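Local coordinates for protein pyruvate synthase subunit PorC (Thermotoga maritima MSB8, PDB 2RAA) that forms the gamma chain of the heterotetrameric pyruvate synthase, which oxidatively decarboxylates pyruvate to acetyl-CoA and carbon dioxide while reducing ferredoxin, at residues K171-M176 / E184-N189. Numbering follows the deposited sequence. Where two conformers were deposited one is given.
Sequences KRIEKM and EVIDAN
I173 overlaps both I186 and N189 across an antiparallel helix pair, a helical hairpin in which 166-176 and 183-199 are joined by a short connection. The segment axes approach to 9.6 Å, with their directions 149° apart, and no hydrogen bond links the two segments, which meet through van der Waals contacts of side chains with each other and with backbone oxygens. The first torsion of I173 (chi1 -70°, measured to CG1) places CG2 opposite the backbone N, and this methyl lies 3.8 Å from N189 CB and 4.3 Å from I186 CG2, while CD1 lies 3.8 Å from N189 O. M38 of helix 32-45 and L193 further along 183-199 also touch I173. An alanine here would lack both CG2 and CD1, and would probably open a gap beside N189 CB and the I186 methyl. I186 reaches back with CD1, which lies 4.0 Å from E174 O. E174 CG comes to 4.4 Å from I186 CG2, and its carboxylate forms a salt bridge with K190, adding an ionic tie between the helices. F177, in the connection, packs on I186 and N189. The N189 amide turns back onto its own helix: ND2 donates to V185 O at 2.6 Å, and the backbone N of N189 reaches the same oxygen from the opposite face of the carbonyl plane.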
loop_
_atom_site.group_PDB
_atom_site.type_symbol
_atom_site.label_atom_id
_atom_site.label_comp_id
_atom_site.label_asym_id
_atom_site.label_seq_id
_atom_site.Cartn_x
_atom_site.Cartn_y
_atom_site.Cartn_z
ATOM N N LYS A 171 -15.302 -5.857 1.476
ATOM C CA LYS A 171 -16.168 -6.677 0.593
ATOM C C LYS A 171 -15.284 -7.602 -0.255
ATOM O O LYS A 171 -15.553 -8.797 -0.398
ATOM C CB LYS A 171 -17.101 -5.813 -0.298
ATOM C CG LYS A 171 -18.407 -5.317 0.403
ATOM N N ARG A 172 -14.205 -7.036 -0.779
ATOM C CA ARG A 172 -13.204 -7.800 -1.506
ATOM C C ARG A 172 -12.493 -8.859 -0.667
ATOM O O ARG A 172 -12.246 -9.966 -1.147
ATOM C CB ARG A 172 -12.201 -6.843 -2.186
ATOM C CG ARG A 172 -12.567 -6.640 -3.637
ATOM C CD ARG A 172 -12.015 -7.837 -4.388
ATOM N NE ARG A 172 -12.923 -8.427 -5.359
ATOM C CZ ARG A 172 -12.651 -9.566 -6.002
ATOM N NH1 ARG A 172 -11.503 -10.234 -5.788
ATOM N NH2 ARG A 172 -13.523 -10.051 -6.866
ATOM N N ILE A 173 -12.167 -8.545 0.583
ATOM C CA ILE A 173 -11.602 -9.565 1.477
ATOM C C ILE A 173 -12.603 -10.713 1.629
ATOM O O ILE A 173 -12.215 -11.869 1.537
ATOM C CB ILE A 173 -11.174 -8.974 2.838
ATOM C CG1 ILE A 173 -9.942 -8.075 2.649
ATOM C CG2 ILE A 173 -10.843 -10.076 3.839
ATOM C CD1 ILE A 173 -9.542 -7.317 3.920
ATOM N N GLU A 174 -13.883 -10.387 1.803
ATOM C CA GLU A 174 -14.958 -11.396 1.882
ATOM C C GLU A 174 -14.952 -12.321 0.658
ATOM O O GLU A 174 -14.956 -13.533 0.799
ATOM C CB GLU A 174 -16.333 -10.726 2.023
ATOM C CG GLU A 174 -16.598 -10.020 3.383
ATOM C CD GLU A 174 -17.788 -8.992 3.360
ATOM O OE1 GLU A 174 -18.584 -8.967 2.379
ATOM O OE2 GLU A 174 -17.920 -8.196 4.334
ATOM N N LYS A 175 -14.883 -11.747 -0.542
ATOM C CA LYS A 175 -14.909 -12.538 -1.787
ATOM C C LYS A 175 -13.659 -13.397 -2.067
ATOM O O LYS A 175 -13.774 -14.424 -2.713
ATOM C CB LYS A 175 -15.217 -11.650 -3.016
ATOM C CG LYS A 175 -16.687 -11.198 -3.160
HETATM N N MSE A 176 -12.478 -13.009 -1.601
HETATM C CA MSE A 176 -11.276 -13.802 -1.872
HETATM C C MSE A 176 -11.181 -15.066 -0.999
HETATM O O MSE A 176 -10.366 -15.956 -1.268
HETATM C CB MSE A 176 -10.029 -12.935 -1.698
HETATM C CG MSE A 176 -9.985 -11.747 -2.649
HETATM SE SE MSE A 176 -8.595 -10.488 -2.160
HETATM C CE MSE A 176 -7.031 -11.235 -3.247
ATOM N N GLU A 184 -13.646 -16.919 10.532
ATOM C CA GLU A 184 -12.541 -16.610 11.421
ATOM C C GLU A 184 -11.372 -15.984 10.664
ATOM O O GLU A 184 -10.898 -14.909 11.020
ATOM C CB GLU A 184 -12.081 -17.900 12.093
ATOM C CG GLU A 184 -10.850 -17.773 12.956
ATOM C CD GLU A 184 -10.245 -19.140 13.301
ATOM O OE1 GLU A 184 -10.912 -20.193 13.094
ATOM O OE2 GLU A 184 -9.088 -19.152 13.783
ATOM N N VAL A 185 -10.920 -16.663 9.615
ATOM C CA VAL A 185 -9.796 -16.175 8.830
ATOM C C VAL A 185 -10.147 -14.894 8.056
ATOM O O VAL A 185 -9.317 -13.989 7.927
ATOM C CB VAL A 185 -9.259 -17.251 7.882
ATOM C CG1 VAL A 185 -8.101 -16.710 7.056
ATOM C CG2 VAL A 185 -8.802 -18.437 8.693
ATOM N N ILE A 186 -11.377 -14.816 7.563
ATOM C CA ILE A 186 -11.863 -13.613 6.911
ATOM C C ILE A 186 -11.827 -12.444 7.876
ATOM O O ILE A 186 -11.300 -11.383 7.553
ATOM C CB ILE A 186 -13.309 -13.771 6.374
ATOM C CG1 ILE A 186 -13.330 -14.804 5.247
ATOM C CG2 ILE A 186 -13.854 -12.433 5.841
ATOM C CD1 ILE A 186 -14.679 -14.931 4.534
ATOM N N ASP A 187 -12.362 -12.645 9.070
ATOM C CA ASP A 187 -12.443 -11.559 10.045
ATOM C C ASP A 187 -11.060 -11.089 10.460
ATOM O O ASP A 187 -10.838 -9.892 10.650
ATOM C CB ASP A 187 -13.267 -11.984 11.263
ATOM C CG ASP A 187 -14.715 -12.343 10.899
ATOM O OD1 ASP A 187 -15.336 -11.654 10.052
ATOM O OD2 ASP A 187 -15.229 -13.316 11.485
ATOM N N ALA A 188 -10.135 -12.030 10.572
ATOM C CA ALA A 188 -8.771 -11.712 10.961
ATOM C C ALA A 188 -8.163 -10.788 9.925
ATOM O O ALA A 188 -7.471 -9.820 10.271
ATOM C CB ALA A 188 -7.937 -12.985 11.101
ATOM N N ASN A 189 -8.423 -11.082 8.653
ATOM C CA ASN A 189 -7.873 -10.250 7.590
ATOM C C ASN A 189 -8.515 -8.858 7.578
ATOM O O ASN A 189 -7.865 -7.847 7.233
ATOM C CB ASN A 189 -8.010 -10.933 6.231
ATOM C CG ASN A 189 -6.983 -12.028 6.026
ATOM O OD1 ASN A 189 -5.976 -11.823 5.344
ATOM N ND2 ASN A 189 -7.215 -13.197 6.635
#